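Local coordinates for protein beta-glucanase (Podospora anserina, PDB 4LE4) that probably hydrolyses beta-glucans as a family GH131 glycoside hydrolase of the concanavalin clan, here crystallised with cellotriose, at residues A[179-182]-A[186-189]; A[209-214]-A[220-225]. All coordinates share one frame; numbering follows the deposited sequence.

Contact 1: A[179-182]-A[186-189]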
ATOM      1  N   TRP A 179       8.725  10.218  -1.066  1.00  9.44           N
ATOM      2  CA  TRP A 179       9.716   9.820  -2.073  1.00 11.70           C
ATOM      3  C   TRP A 179       8.939   8.999  -3.108  1.00 10.47           C
ATOM      4  O   TRP A 179       8.024   8.258  -2.756  1.00  8.19           O
ATOM      5  CB  TRP A 179      10.811   8.974  -1.440  1.00 10.91           C
ATOM      6  CG  TRP A 179      11.657   9.761  -0.509  1.00 13.73           C
ATOM      7  CD1 TRP A 179      11.321  10.210   0.737  1.00 13.90           C
ATOM      8  CD2 TRP A 179      13.007  10.189  -0.744  1.00 13.35           C
ATOM      9  NE1 TRP A 179      12.389  10.893   1.300  1.00 14.29           N
ATOM     10  CE2 TRP A 179      13.430  10.896   0.409  1.00 13.85           C
ATOM     11  CE3 TRP A 179      13.899  10.036  -1.823  1.00 11.13           C
ATOM     12  CZ2 TRP A 179      14.721  11.457   0.525  1.00 15.47           C
ATOM     13  CZ3 TRP A 179      15.178  10.592  -1.717  1.00 12.51           C
ATOM     14  CH2 TRP A 179      15.577  11.294  -0.548  1.00 12.91           C
ATOM     15  N   HIS A 180       9.293   9.150  -4.380  1.00  9.91           N
ATOM     16  CA  HIS A 180       8.529   8.483  -5.425  1.00  9.44           C
ATOM     17  C   HIS A 180       9.300   8.335  -6.711  1.00  7.62           C
ATOM     18  O   HIS A 180      10.206   9.098  -6.976  1.00  8.78           O
ATOM     19  CB  HIS A 180       7.287   9.360  -5.707  1.00  8.05           C
ATOM     20  CG  HIS A 180       6.517   9.004  -6.962  1.00  9.16           C
ATOM     21  ND1 HIS A 180       5.498   8.074  -6.991  1.00 12.42           N
ATOM     22  CD2 HIS A 180       6.619   9.481  -8.227  1.00  5.58           C
ATOM     23  CE1 HIS A 180       5.011   7.984  -8.218  1.00  6.39           C
ATOM     24  NE2 HIS A 180       5.674   8.827  -8.986  1.00 11.57           N
ATOM     25  N   SER A 181       8.924   7.337  -7.500  1.00  9.22           N
ATOM     26  CA  SER A 181       9.471   7.176  -8.839  1.00 10.16           C
ATOM     27  C   SER A 181       8.507   6.258  -9.571  1.00  6.38           C
ATOM     28  O   SER A 181       7.649   5.633  -8.959  1.00  6.89           O
ATOM     29  CB  SER A 181      10.852   6.527  -8.843  1.00 10.69           C
ATOM     30  OG  SER A 181      10.730   5.156  -8.547  1.00 10.05           O
ATOM     31  N   THR A 182       8.613   6.213 -10.889  1.00  9.29           N
ATOM     32  CA  THR A 182       7.793   5.262 -11.622  1.00  9.60           C
ATOM     33  C   THR A 182       8.769   4.350 -12.346  1.00 10.92           C
ATOM     34  O   THR A 182       9.890   4.752 -12.645  1.00 12.67           O
ATOM     35  CB  THR A 182       6.848   5.911 -12.650  1.00  9.43           C
ATOM     36  OG1 THR A 182       7.579   6.795 -13.519  1.00 12.85           O
ATOM     37  CG2 THR A 182       5.740   6.667 -11.921  1.00 10.13           C
ATOM     38  N   PRO A 186      15.188   5.475  -9.768  1.00 12.37           N
ATOM     39  CA  PRO A 186      15.439   5.596  -8.326  1.00 13.48           C
ATOM     40  C   PRO A 186      14.459   6.587  -7.694  1.00 11.54           C
ATOM     41  O   PRO A 186      14.088   7.578  -8.324  1.00 10.84           O
ATOM     42  CB  PRO A 186      16.848   6.183  -8.250  1.00 15.22           C
ATOM     43  CG  PRO A 186      17.470   5.838  -9.576  1.00 18.08           C
ATOM     44  CD  PRO A 186      16.344   5.952 -10.550  1.00 14.74           C
ATOM     45  N   LEU A 187      14.069   6.325  -6.453  1.00 11.88           N
ATOM     46  CA  LEU A 187      13.191   7.228  -5.708  1.00 11.52           C
ATOM     47  C   LEU A 187      13.828   8.616  -5.539  1.00 13.55           C
ATOM     48  O   LEU A 187      15.027   8.720  -5.274  1.00 12.13           O
ATOM     49  CB  LEU A 187      12.961   6.688  -4.291  1.00 11.65           C
ATOM     50  CG  LEU A 187      12.259   5.332  -4.128  1.00 12.68           C
ATOM     51  CD1 LEU A 187      12.241   4.933  -2.645  1.00 13.23           C
ATOM     52  CD2 LEU A 187      10.841   5.437  -4.667  1.00 13.08           C
ATOM     53  N   THR A 188      13.044   9.676  -5.704  1.00 10.83           N
ATOM     54  CA  THR A 188      13.563  11.001  -5.413  1.00 13.46           C
ATOM     55  C   THR A 188      12.512  11.643  -4.509  1.00 12.99           C
ATOM     56  O   THR A 188      11.332  11.231  -4.520  1.00 10.69           O
ATOM     57  CB  THR A 188      13.857  11.888  -6.672  1.00 13.88           C
ATOM     58  OG1 THR A 188      12.672  12.053  -7.450  1.00 14.51           O
ATOM     59  CG2 THR A 188      14.986  11.260  -7.504  1.00 15.77           C
ATOM     60  N   ARG A 189      12.932  12.595  -3.677  1.00 13.90           N
ATOM     61  CA  ARG A 189      11.996  13.226  -2.755  1.00 16.23           C
ATOM     62  C   ARG A 189      11.191  14.279  -3.500  1.00 16.85           C
ATOM     63  O   ARG A 189      11.726  15.293  -3.991  1.00 18.55           O
ATOM     64  CB  ARG A 189      12.714  13.877  -1.578  1.00 18.61           C
ATOM     65  CG  ARG A 189      11.761  14.700  -0.745  1.00 24.01           C
ATOM     66  CD  ARG A 189      12.494  15.671   0.167  1.00 28.12           C
ATOM     67  NE  ARG A 189      12.925  14.998   1.379  1.00 31.49           N
ATOM     68  CZ  ARG A 189      13.538  15.618   2.385  1.00 34.45           C
ATOM     69  NH1 ARG A 189      13.787  16.925   2.294  1.00 33.14           N
ATOM     70  NH2 ARG A 189      13.881  14.940   3.485  1.00 31.87           N
TER
HETATM   71  O   HOH W   1      12.430   9.871  -8.868  1.00 17.37           O

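Contact 2: A[209-214]-A[220-225]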
ATOM      1  N   VAL A 209      -6.140  -1.887   0.266  1.00  9.90           N
ATOM      2  CA  VAL A 209      -7.078  -0.889  -0.222  1.00  9.17           C
ATOM      3  C   VAL A 209      -8.430  -0.893   0.454  1.00  9.92           C
ATOM      4  O   VAL A 209      -9.005  -1.932   0.749  1.00  9.18           O
ATOM      5  CB  VAL A 209      -7.365  -1.112  -1.750  1.00 10.02           C
ATOM      6  CG1 VAL A 209      -8.197   0.098  -2.318  1.00 12.57           C
ATOM      7  CG2 VAL A 209      -6.076  -1.307  -2.533  1.00 13.07           C
ATOM      8  N   LEU A 210      -8.944   0.313   0.660  1.00 10.24           N
ATOM      9  CA  LEU A 210     -10.258   0.527   1.239  1.00 10.67           C
ATOM     10  C   LEU A 210     -10.984   1.373   0.184  1.00  8.44           C
ATOM     11  O   LEU A 210     -10.416   2.322  -0.337  1.00 10.22           O
ATOM     12  CB  LEU A 210     -10.130   1.287   2.572  1.00  9.72           C
ATOM     13  CG  LEU A 210     -11.367   1.614   3.418  1.00 12.38           C
ATOM     14  CD1 LEU A 210     -10.971   1.968   4.831  1.00 13.62           C
ATOM     15  CD2 LEU A 210     -12.080   2.787   2.784  1.00 11.99           C
ATOM     16  N   GLU A 211     -12.221   1.007  -0.166  1.00  7.74           N
ATOM     17  CA  GLU A 211     -12.965   1.786  -1.159  1.00 10.40           C
ATOM     18  C   GLU A 211     -14.304   2.220  -0.564  1.00 11.51           C
ATOM     19  O   GLU A 211     -15.069   1.390  -0.078  1.00 12.47           O
ATOM     20  CB  GLU A 211     -13.241   0.955  -2.425  1.00 10.84           C
ATOM     21  CG  GLU A 211     -14.083   1.670  -3.514  1.00  8.70           C
ATOM     22  CD  GLU A 211     -14.338   0.793  -4.746  1.00 10.32           C
ATOM     23  OE1 GLU A 211     -14.612  -0.408  -4.591  1.00 13.30           O
ATOM     24  OE2 GLU A 211     -14.253   1.298  -5.875  1.00 10.04           O
ATOM     25  N   LEU A 212     -14.594   3.514  -0.597  1.00 13.50           N
ATOM     26  CA  LEU A 212     -15.868   3.991  -0.049  1.00 12.35           C
ATOM     27  C   LEU A 212     -17.000   3.792  -1.044  1.00 13.00           C
ATOM     28  O   LEU A 212     -16.776   3.773  -2.243  1.00 14.67           O
ATOM     29  CB  LEU A 212     -15.796   5.483   0.268  1.00 15.42           C
ATOM     30  CG  LEU A 212     -14.808   5.998   1.324  1.00 16.91           C
ATOM     31  CD1 LEU A 212     -13.387   5.769   0.868  1.00 20.59           C
ATOM     32  CD2 LEU A 212     -15.028   7.507   1.512  1.00 19.77           C
ATOM     33  N   PRO A 213     -18.233   3.617  -0.556  1.00 13.17           N
ATOM     34  CA  PRO A 213     -19.353   3.452  -1.488  1.00 13.31           C
ATOM     35  C   PRO A 213     -19.708   4.849  -2.006  1.00 14.62           C
ATOM     36  O   PRO A 213     -19.271   5.855  -1.445  1.00 14.34           O
ATOM     37  CB  PRO A 213     -20.463   2.903  -0.602  1.00 12.81           C
ATOM     38  CG  PRO A 213     -20.228   3.642   0.694  1.00 14.34           C
ATOM     39  CD  PRO A 213     -18.691   3.553   0.848  1.00 13.05           C
ATOM     40  N   ARG A 214     -20.439   4.907  -3.111  1.00 14.96           N
ATOM     41  CA  ARG A 214     -20.926   6.174  -3.647  1.00 15.08           C
ATOM     42  C   ARG A 214     -22.247   5.829  -4.299  1.00 15.75           C
ATOM     43  O   ARG A 214     -22.355   4.882  -5.081  1.00 13.46           O
ATOM     44  CB  ARG A 214     -20.017   6.810  -4.694  1.00 15.01           C
ATOM     45  CG  ARG A 214     -20.630   8.139  -5.233  1.00 15.78           C
ATOM     46  CD  ARG A 214     -19.752   8.885  -6.257  1.00 15.97           C
ATOM     47  NE  ARG A 214     -18.534   9.440  -5.652  1.00 17.49           N
ATOM     48  CZ  ARG A 214     -18.491  10.561  -4.939  1.00 19.58           C
ATOM     49  NH1 ARG A 214     -19.605  11.268  -4.748  1.00 18.50           N
ATOM     50  NH2 ARG A 214     -17.341  10.957  -4.383  1.00 16.88           N
ATOM     51  N   SER A 220     -17.803  -3.747  -8.730  1.00 20.79           N
ATOM     52  CA  SER A 220     -17.274  -4.502  -9.843  1.00 20.84           C
ATOM     53  C   SER A 220     -15.891  -4.890  -9.312  1.00 19.93           C
ATOM     54  O   SER A 220     -15.334  -4.215  -8.434  1.00 16.87           O
ATOM     55  CB  SER A 220     -17.135  -3.656 -11.110  1.00 23.99           C
ATOM     56  OG  SER A 220     -16.268  -2.548 -10.918  1.00 28.99           O
ATOM     57  N   ASN A 221     -15.335  -5.970  -9.829  1.00 17.63           N
ATOM     58  CA  ASN A 221     -14.035  -6.403  -9.362  1.00 15.70           C
ATOM     59  C   ASN A 221     -12.976  -5.366  -9.675  1.00 14.01           C
ATOM     60  O   ASN A 221     -12.943  -4.796 -10.763  1.00 10.32           O
ATOM     61  CB  ASN A 221     -13.685  -7.750  -9.987  1.00 17.97           C
ATOM     62  CG  ASN A 221     -14.455  -8.900  -9.351  1.00 20.25           C
ATOM     63  OD1 ASN A 221     -15.456  -8.690  -8.681  1.00 18.39           O
ATOM     64  ND2 ASN A 221     -13.986 -10.122  -9.566  1.00 23.69           N
ATOM     65  N   GLU A 222     -12.113  -5.132  -8.689  1.00 11.30           N
ATOM     66  CA  GLU A 222     -11.022  -4.169  -8.804  1.00 12.10           C
ATOM     67  C   GLU A 222      -9.746  -4.840  -8.336  1.00 10.29           C
ATOM     68  O   GLU A 222      -9.709  -5.406  -7.240  1.00 10.87           O
ATOM     69  CB  GLU A 222     -11.315  -2.946  -7.944  1.00 13.20           C
ATOM     70  CG  GLU A 222     -12.514  -2.168  -8.461  1.00 16.38           C
ATOM     71  CD  GLU A 222     -12.844  -0.950  -7.624  1.00 18.77           C
ATOM     72  OE1 GLU A 222     -11.927  -0.453  -6.945  1.00 20.87           O
ATOM     73  OE2 GLU A 222     -14.010  -0.490  -7.653  1.00 16.77           O
ATOM     74  N   ASP A 223      -8.722  -4.775  -9.176  1.00 10.11           N
ATOM     75  CA  ASP A 223      -7.429  -5.397  -8.891  1.00 11.48           C
ATOM     76  C   ASP A 223      -6.328  -4.345  -8.707  1.00 10.46           C
ATOM     77  O   ASP A 223      -6.209  -3.418  -9.505  1.00 12.22           O
ATOM     78  CB  ASP A 223      -7.001  -6.321 -10.042  1.00 11.45           C
ATOM     79  CG  ASP A 223      -7.904  -7.566 -10.202  1.00 13.35           C
ATOM     80  OD1 ASP A 223      -8.437  -8.079  -9.184  1.00 12.76           O
ATOM     81  OD2 ASP A 223      -8.053  -8.060 -11.356  1.00 15.84           O
ATOM     82  N   PHE A 224      -5.495  -4.539  -7.685  1.00 10.94           N
ATOM     83  CA  PHE A 224      -4.370  -3.642  -7.389  1.00 11.80           C
ATOM     84  C   PHE A 224      -3.134  -4.529  -7.265  1.00  9.24           C
ATOM     85  O   PHE A 224      -3.180  -5.542  -6.600  1.00 12.61           O
ATOM     86  CB  PHE A 224      -4.627  -2.911  -6.072  1.00 11.12           C
ATOM     87  CG  PHE A 224      -5.937  -2.150  -6.045  1.00 11.53           C
ATOM     88  CD1 PHE A 224      -7.135  -2.813  -5.839  1.00 11.84           C
ATOM     89  CD2 PHE A 224      -5.953  -0.769  -6.241  1.00 13.74           C
ATOM     90  CE1 PHE A 224      -8.358  -2.117  -5.826  1.00 14.48           C
ATOM     91  CE2 PHE A 224      -7.162  -0.058  -6.232  1.00 13.64           C
ATOM     92  CZ  PHE A 224      -8.355  -0.721  -6.027  1.00 14.17           C
ATOM     93  N   TYR A 225      -2.037  -4.130  -7.884  1.00  8.67           N
ATOM     94  CA  TYR A 225      -0.809  -4.927  -7.899  1.00  8.43           C
ATOM     95  C   TYR A 225       0.216  -4.282  -7.007  1.00  9.62           C
ATOM     96  O   TYR A 225       0.405  -3.080  -7.064  1.00  8.05           O
ATOM     97  CB  TYR A 225      -0.303  -5.019  -9.330  1.00  9.81           C
ATOM     98  CG  TYR A 225      -1.336  -5.715 -10.180  1.00 10.70           C
ATOM     99  CD1 TYR A 225      -1.295  -7.094 -10.358  1.00 13.28           C
ATOM    100  CD2 TYR A 225      -2.410  -5.004 -10.732  1.00 11.83           C
ATOM    101  CE1 TYR A 225      -2.302  -7.770 -11.068  1.00 14.91           C
ATOM    102  CE2 TYR A 225      -3.418  -5.656 -11.441  1.00 11.75           C
ATOM    103  CZ  TYR A 225      -3.361  -7.050 -11.610  1.00 14.88           C
ATOM    104  OH  TYR A 225      -4.329  -7.731 -12.333  1.00 13.10           O
TER

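Contact 1: A[179-182]-A[186-189]
Trp179 lies with one ring face against the backbone and CB of Arg189, on the side of the hairpin that both side chains share. Beginning at its root, CA of Trp179 makes a CA-H...O contact of 3.3 Å with Thr188 O, and CB comes within 4.2 Å of Leu187 CB. With CG anti to the carbonyl carbon (chi1 -68°), the indole turns across the partner strand. Its CD2 then meets CA and CB of Arg189, CE3 lies 3.3 Å from Arg189 N, and Leu187 O is at the ring edge. Farther out, Arg189 CB stands 3.6 Å from the centroid of the six-membered ring and 10° off its normal, which defines a CH-pi contact over the face. The arginine chain bends at chi3, and its guanidinium plane stands 72° from the indole. Glu168 OE1 joins the two polar ends: it accepts a hydrogen bond from Trp179 NE1 and forms a salt bridge with Arg189 NH2.

The backbone fixes this pairing: Trp179 and Arg189 form a non-hydrogen-bonded antiparallel pair, His180 and Thr188 the hydrogen-bonded one. His180 N donates to Thr188 O at 2.9 Å; the return bond from Thr188 N to His180 O is longer, 3.2 Å. One water donates to His180 O and Pro186 O and accepts from Thr188 OG1 at 2.6 Å, linking the strand to the turn. Ser181 CB packs 3.4 Å from Pro186 O, while its OG is hydrogen-bonded to Asp185 O.

These residues close the beta hairpin of strands 175-182 and 188-195. Strand 163-170 pairs with the far edge of 175-182, bonding Trp179 through Ala166 and Ser181 through Asn164, and also receives the side chain of Leu187.

Contact 2: A[209-214]-A[220-225]
Two pairs of side chains bridge the gap between 209-214 and 220-225: Val209 with Phe224, and Glu211 with Glu222. All four residues are buried, and their CB atoms point toward the opposite segment. The backbones stay well apart, with CA atoms 8.1 Å from each other at Val209 and Phe224, so side chains alone make the contact.

The apolar part is a methyl group over an aromatic face. Val209 CG2 lies 3.7 Å from the centroid of the Phe224 ring, 13° off the normal, a CH-pi geometry; its closest ring atom is CG. The other methyl reaches the far end of the ring, Val209 CG1 lying 3.8 Å from Phe224 CZ. Phe224 has CG anti to the carbonyl carbon (chi1 -56°), which lays the ring face under CG2 and its CZ end near CG1.

The polar part is a carboxyl pair. Glu211 and Glu222 extend from opposite directions, and their carboxyl planes are 82° apart. Glu211 OE2 and Glu222 OE2 are separated by just 2.5 Å, a spacing that two acceptors would hardly tolerate if neither carried a proton, so one of the two acids, undecided which, probably holds a proton. Each carboxyl group has a further partner: Arg78 NH1 forms a salt bridge with Glu211 OE1, and His115 NE2 is hydrogen-bonded to Glu222 OE1. Arg78 NH1 also bonds Ser220 O, tying the second segment to the same guanidinium.

The two strands belong to different antiparallel sheets that face each other, as in the beta-sandwich of the concanavalin clan. Strand 209-211 runs between 78-84 and 115-120, with backbone bonds from Val209 to Thr80 and from Leu210 to Gln116. Strand 222-233 belongs to the other sheet, where Glu222 is backbone-bonded to Leu66 of strand 61-66.

Both segments of contact 1 come earlier in the chain than those of contact 2, and the two centres are 25 Å apart, with nearest atoms about 11 Å from each other. They nevertheless reach one common antiparallel sheet: the hairpin of contact 1 connects through strands 163-170 and 94-102 to strand 222-233, which carries one half of contact 2. Pairing within that sheet thus defines contact 1, whereas contact 2 spans to the second sheet through strand 209-211. Contact 1, partly buried, finishes a hairpin at one end of the sheet, while the buried contact 2 packs that sheet's strand 222-233 against the facing sheet of the sandwich in the GH131 catalytic domain.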